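Local coordinates for protein oxygenase-reductase (Streptomyces fradiae, PDB 4OSP) that probably reduces the C-6 ketone of angucyclinones with NADPH, as the C-terminal, Rossmann-fold ketoreductase domain of the longer UrdM protein, at residues 193-201 and 246-257. Residues are numbered along the deposited sequence; the frame is centred on the assembly and turned at random.
Sequences ITVNSVGPG and ARWITGSYLDAS
Asn-196 grips the loop before strand 253-256 with both ends of its amide. From CB, which lies 3.7 Å from Ser-252 O, the chain turns with CG anti to the carbonyl carbon (chi1 -69°), which brings the amide close to residues 249-252; CG then passes Thr-250 CA at 3.9 Å. At one end ND2 donates almost straight (173°) to Ile-249 O, which lies in the amide plane, although the N-H arrives above the plane of that carbonyl. At the other, OD1 accepts from Ser-252 N and, at 2.9 Å, from Ser-252 OG, the two donors approaching from opposite faces of the amide. These three bonds should restrain amide rotation. Beyond them, Ser-197 N to Ser-252 O, Leu-254 N to Ser-197 O and Gly-199 N to Leu-254 O join strand 253-256, in parallel, to strand 194-204 at the end of the short-chain dehydrogenase/reductase Rossmann sheet, the N-to-C directions of 194-200 and 253-256 differing by 23°. On one face Tyr-253 lays its ring over Gly-199 N, its OH 3.3 Å from Gly-199 CA; on the other, Val-198 CG1 meets Ala-256 CB at 3.9 Å. Pro-200 packs near Ile-28 and Thr-203, which bind NADP(+). Upstream, Thr-250 OG1 takes the N-H of Val-195 (2.9 Å) and donates to a water.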
loop_
_atom_site.group_PDB
_atom_site.type_symbol
_atom_site.label_atom_id
_atom_site.label_comp_id
_atom_site.label_asym_id
_atom_site.label_seq_id
_atom_site.Cartn_x
_atom_site.Cartn_y
_atom_site.Cartn_z
ATOM N N ILE B 193 -2.265 -22.157 -8.149
ATOM C CA ILE B 193 -2.291 -22.134 -6.699
ATOM C C ILE B 193 -2.337 -20.677 -6.264
ATOM O O ILE B 193 -1.547 -19.872 -6.735
ATOM C CB ILE B 193 -1.030 -22.823 -6.123
ATOM C CG1 ILE B 193 -0.975 -24.294 -6.567
ATOM C CG2 ILE B 193 -0.995 -22.721 -4.611
ATOM C CD1 ILE B 193 0.429 -24.874 -6.608
ATOM N N THR B 194 -3.284 -20.328 -5.397
ATOM C CA THR B 194 -3.307 -18.973 -4.827
ATOM C C THR B 194 -2.450 -18.910 -3.574
ATOM O O THR B 194 -2.331 -19.894 -2.841
ATOM C CB THR B 194 -4.730 -18.470 -4.504
ATOM O OG1 THR B 194 -5.204 -19.102 -3.309
ATOM C CG2 THR B 194 -5.694 -18.733 -5.673
ATOM N N VAL B 195 -1.846 -17.740 -3.348
ATOM C CA VAL B 195 -0.996 -17.497 -2.195
ATOM C C VAL B 195 -1.406 -16.139 -1.616
ATOM O O VAL B 195 -1.300 -15.110 -2.281
ATOM C CB VAL B 195 0.515 -17.477 -2.582
ATOM C CG1 VAL B 195 1.390 -17.590 -1.345
ATOM C CG2 VAL B 195 0.854 -18.612 -3.549
ATOM N N ASN B 196 -1.913 -16.148 -0.387
ATOM C CA ASN B 196 -2.382 -14.924 0.243
ATOM C C ASN B 196 -1.930 -14.807 1.698
ATOM O O ASN B 196 -1.535 -15.793 2.330
ATOM C CB ASN B 196 -3.907 -14.826 0.152
ATOM C CG ASN B 196 -4.393 -14.592 -1.264
ATOM O OD1 ASN B 196 -4.238 -13.497 -1.817
ATOM N ND2 ASN B 196 -4.991 -15.613 -1.856
ATOM N N SER B 197 -1.981 -13.589 2.211
ATOM C CA SER B 197 -1.657 -13.304 3.607
ATOM C C SER B 197 -2.927 -12.854 4.313
ATOM O O SER B 197 -3.793 -12.231 3.707
ATOM C CB SER B 197 -0.612 -12.195 3.696
ATOM O OG SER B 197 0.689 -12.697 3.492
ATOM N N VAL B 198 -3.048 -13.222 5.583
ATOM C CA VAL B 198 -4.134 -12.768 6.431
ATOM C C VAL B 198 -3.503 -12.098 7.656
ATOM O O VAL B 198 -2.646 -12.690 8.316
ATOM C CB VAL B 198 -5.040 -13.943 6.876
ATOM C CG1 VAL B 198 -6.155 -13.440 7.784
ATOM C CG2 VAL B 198 -5.636 -14.654 5.665
ATOM N N GLY B 199 -3.900 -10.858 7.927
ATOM C CA GLY B 199 -3.344 -10.092 9.040
ATOM C C GLY B 199 -4.335 -9.916 10.176
ATOM O O GLY B 199 -5.333 -9.209 10.032
ATOM N N PRO B 200 -4.083 -10.581 11.316
ATOM C CA PRO B 200 -4.940 -10.401 12.496
ATOM C C PRO B 200 -4.718 -9.032 13.151
ATOM O O PRO B 200 -3.693 -8.387 12.916
ATOM C CB PRO B 200 -4.468 -11.506 13.453
ATOM C CG PRO B 200 -3.554 -12.394 12.664
ATOM C CD PRO B 200 -3.005 -11.552 11.554
ATOM N N GLY B 201 -5.688 -8.584 13.935
ATOM C CA GLY B 201 -5.450 -7.535 14.914
ATOM C C GLY B 201 -5.265 -8.191 16.270
ATOM O O GLY B 201 -4.833 -9.345 16.360
ATOM N N ALA B 246 -12.532 -17.966 -3.579
ATOM C CA ALA B 246 -11.405 -17.052 -3.543
ATOM C C ALA B 246 -10.373 -17.406 -4.606
ATOM O O ALA B 246 -9.211 -17.001 -4.513
ATOM C CB ALA B 246 -10.775 -17.039 -2.167
ATOM N N ARG B 247 -10.804 -18.134 -5.634
ATOM C CA ARG B 247 -9.896 -18.545 -6.702
ATOM C C ARG B 247 -9.267 -17.348 -7.439
ATOM O O ARG B 247 -8.196 -17.466 -8.031
ATOM C CB ARG B 247 -10.604 -19.494 -7.679
ATOM C CG ARG B 247 -11.527 -18.807 -8.675
ATOM C CD ARG B 247 -12.628 -19.746 -9.184
ATOM N NE ARG B 247 -13.731 -18.964 -9.736
ATOM C CZ ARG B 247 -14.851 -18.659 -9.083
ATOM N NH1 ARG B 247 -15.058 -19.108 -7.854
ATOM N NH2 ARG B 247 -15.772 -17.911 -9.667
ATOM N N TRP B 248 -9.929 -16.197 -7.392
ATOM C CA TRP B 248 -9.481 -15.045 -8.170
ATOM C C TRP B 248 -8.760 -14.018 -7.295
ATOM O O TRP B 248 -8.497 -12.902 -7.733
ATOM C CB TRP B 248 -10.659 -14.419 -8.952
ATOM C CG TRP B 248 -10.257 -13.605 -10.176
ATOM C CD1 TRP B 248 -10.621 -12.310 -10.460
ATOM C CD2 TRP B 248 -9.427 -14.034 -11.275
ATOM N NE1 TRP B 248 -10.066 -11.913 -11.655
ATOM C CE2 TRP B 248 -9.327 -12.947 -12.173
ATOM C CE3 TRP B 248 -8.754 -15.229 -11.580
ATOM C CZ2 TRP B 248 -8.573 -13.015 -13.351
ATOM C CZ3 TRP B 248 -8.010 -15.300 -12.754
ATOM C CH2 TRP B 248 -7.926 -14.203 -13.623
ATOM N N ILE B 249 -8.428 -14.413 -6.063
ATOM C CA ILE B 249 -7.596 -13.593 -5.183
ATOM C C ILE B 249 -6.247 -14.274 -4.941
ATOM O O ILE B 249 -6.180 -15.378 -4.377
ATOM C CB ILE B 249 -8.283 -13.326 -3.821
ATOM C CG1 ILE B 249 -9.646 -12.646 -4.019
ATOM C CG2 ILE B 249 -7.381 -12.489 -2.912
ATOM C CD1 ILE B 249 -10.491 -12.629 -2.758
ATOM N N THR B 250 -5.175 -13.619 -5.364
ATOM C CA THR B 250 -3.831 -14.096 -5.051
ATOM C C THR B 250 -2.809 -12.970 -4.869
ATOM O O THR B 250 -2.987 -11.868 -5.385
ATOM C CB THR B 250 -3.333 -15.132 -6.075
ATOM O OG1 THR B 250 -2.192 -15.811 -5.540
ATOM C CG2 THR B 250 -2.984 -14.460 -7.392
ATOM N N GLY B 251 -1.754 -13.251 -4.115
ATOM C CA GLY B 251 -0.712 -12.270 -3.858
ATOM C C GLY B 251 -1.135 -11.123 -2.958
ATOM O O GLY B 251 -0.420 -10.132 -2.839
ATOM N N SER B 252 -2.292 -11.249 -2.318
ATOM C CA SER B 252 -2.849 -10.130 -1.573
ATOM C C SER B 252 -2.822 -10.349 -0.067
ATOM O O SER B 252 -2.438 -11.417 0.412
ATOM C CB SER B 252 -4.270 -9.814 -2.049
ATOM O OG SER B 252 -5.180 -10.794 -1.596
ATOM N N TYR B 253 -3.220 -9.312 0.665
ATOM C CA TYR B 253 -3.192 -9.287 2.116
ATOM C C TYR B 253 -4.624 -8.992 2.600
ATOM O O TYR B 253 -5.201 -7.974 2.254
ATOM C CB TYR B 253 -2.195 -8.209 2.584
ATOM C CG TYR B 253 -2.131 -7.971 4.093
ATOM C CD1 TYR B 253 -3.045 -7.120 4.721
ATOM C CD2 TYR B 253 -1.124 -8.571 4.892
ATOM C CE1 TYR B 253 -2.986 -6.883 6.084
ATOM C CE2 TYR B 253 -1.070 -8.346 6.265
ATOM C CZ TYR B 253 -2.008 -7.502 6.854
ATOM O OH TYR B 253 -1.976 -7.245 8.214
ATOM N N LEU B 254 -5.210 -9.919 3.348
ATOM C CA LEU B 254 -6.542 -9.706 3.914
ATOM C C LEU B 254 -6.482 -9.136 5.324
ATOM O O LEU B 254 -5.769 -9.645 6.192
ATOM C CB LEU B 254 -7.380 -10.985 3.862
ATOM C CG LEU B 254 -8.003 -11.168 2.480
ATOM C CD1 LEU B 254 -7.074 -11.962 1.580
ATOM C CD2 LEU B 254 -9.379 -11.804 2.542
ATOM N N ASP B 255 -7.225 -8.060 5.539
ATOM C CA ASP B 255 -7.153 -7.315 6.781
ATOM C C ASP B 255 -8.229 -7.802 7.744
ATOM O O ASP B 255 -9.304 -7.204 7.862
ATOM C CB ASP B 255 -7.292 -5.822 6.490
ATOM C CG ASP B 255 -7.287 -4.974 7.740
ATOM O OD1 ASP B 255 -6.885 -5.456 8.824
ATOM O OD2 ASP B 255 -7.693 -3.803 7.635
ATOM N N ALA B 256 -7.930 -8.908 8.424
ATOM C CA ALA B 256 -8.862 -9.525 9.383
ATOM C C ALA B 256 -8.607 -9.020 10.798
ATOM O O ALA B 256 -8.294 -9.796 11.698
ATOM C CB ALA B 256 -8.755 -11.039 9.328
ATOM N N SER B 257 -8.762 -7.712 10.986
ATOM C CA SER B 257 -8.437 -7.067 12.261
ATOM C C SER B 257 -9.570 -6.180 12.803
ATOM O O SER B 257 -9.360 -5.418 13.744
ATOM C CB SER B 257 -7.182 -6.209 12.094
ATOM O OG SER B 257 -7.460 -5.082 11.281
HETATM O O HOH W 1 -1.080 -17.480 -7.375
HETATM O O HOH W 2 -7.428 -17.737 -2.376
#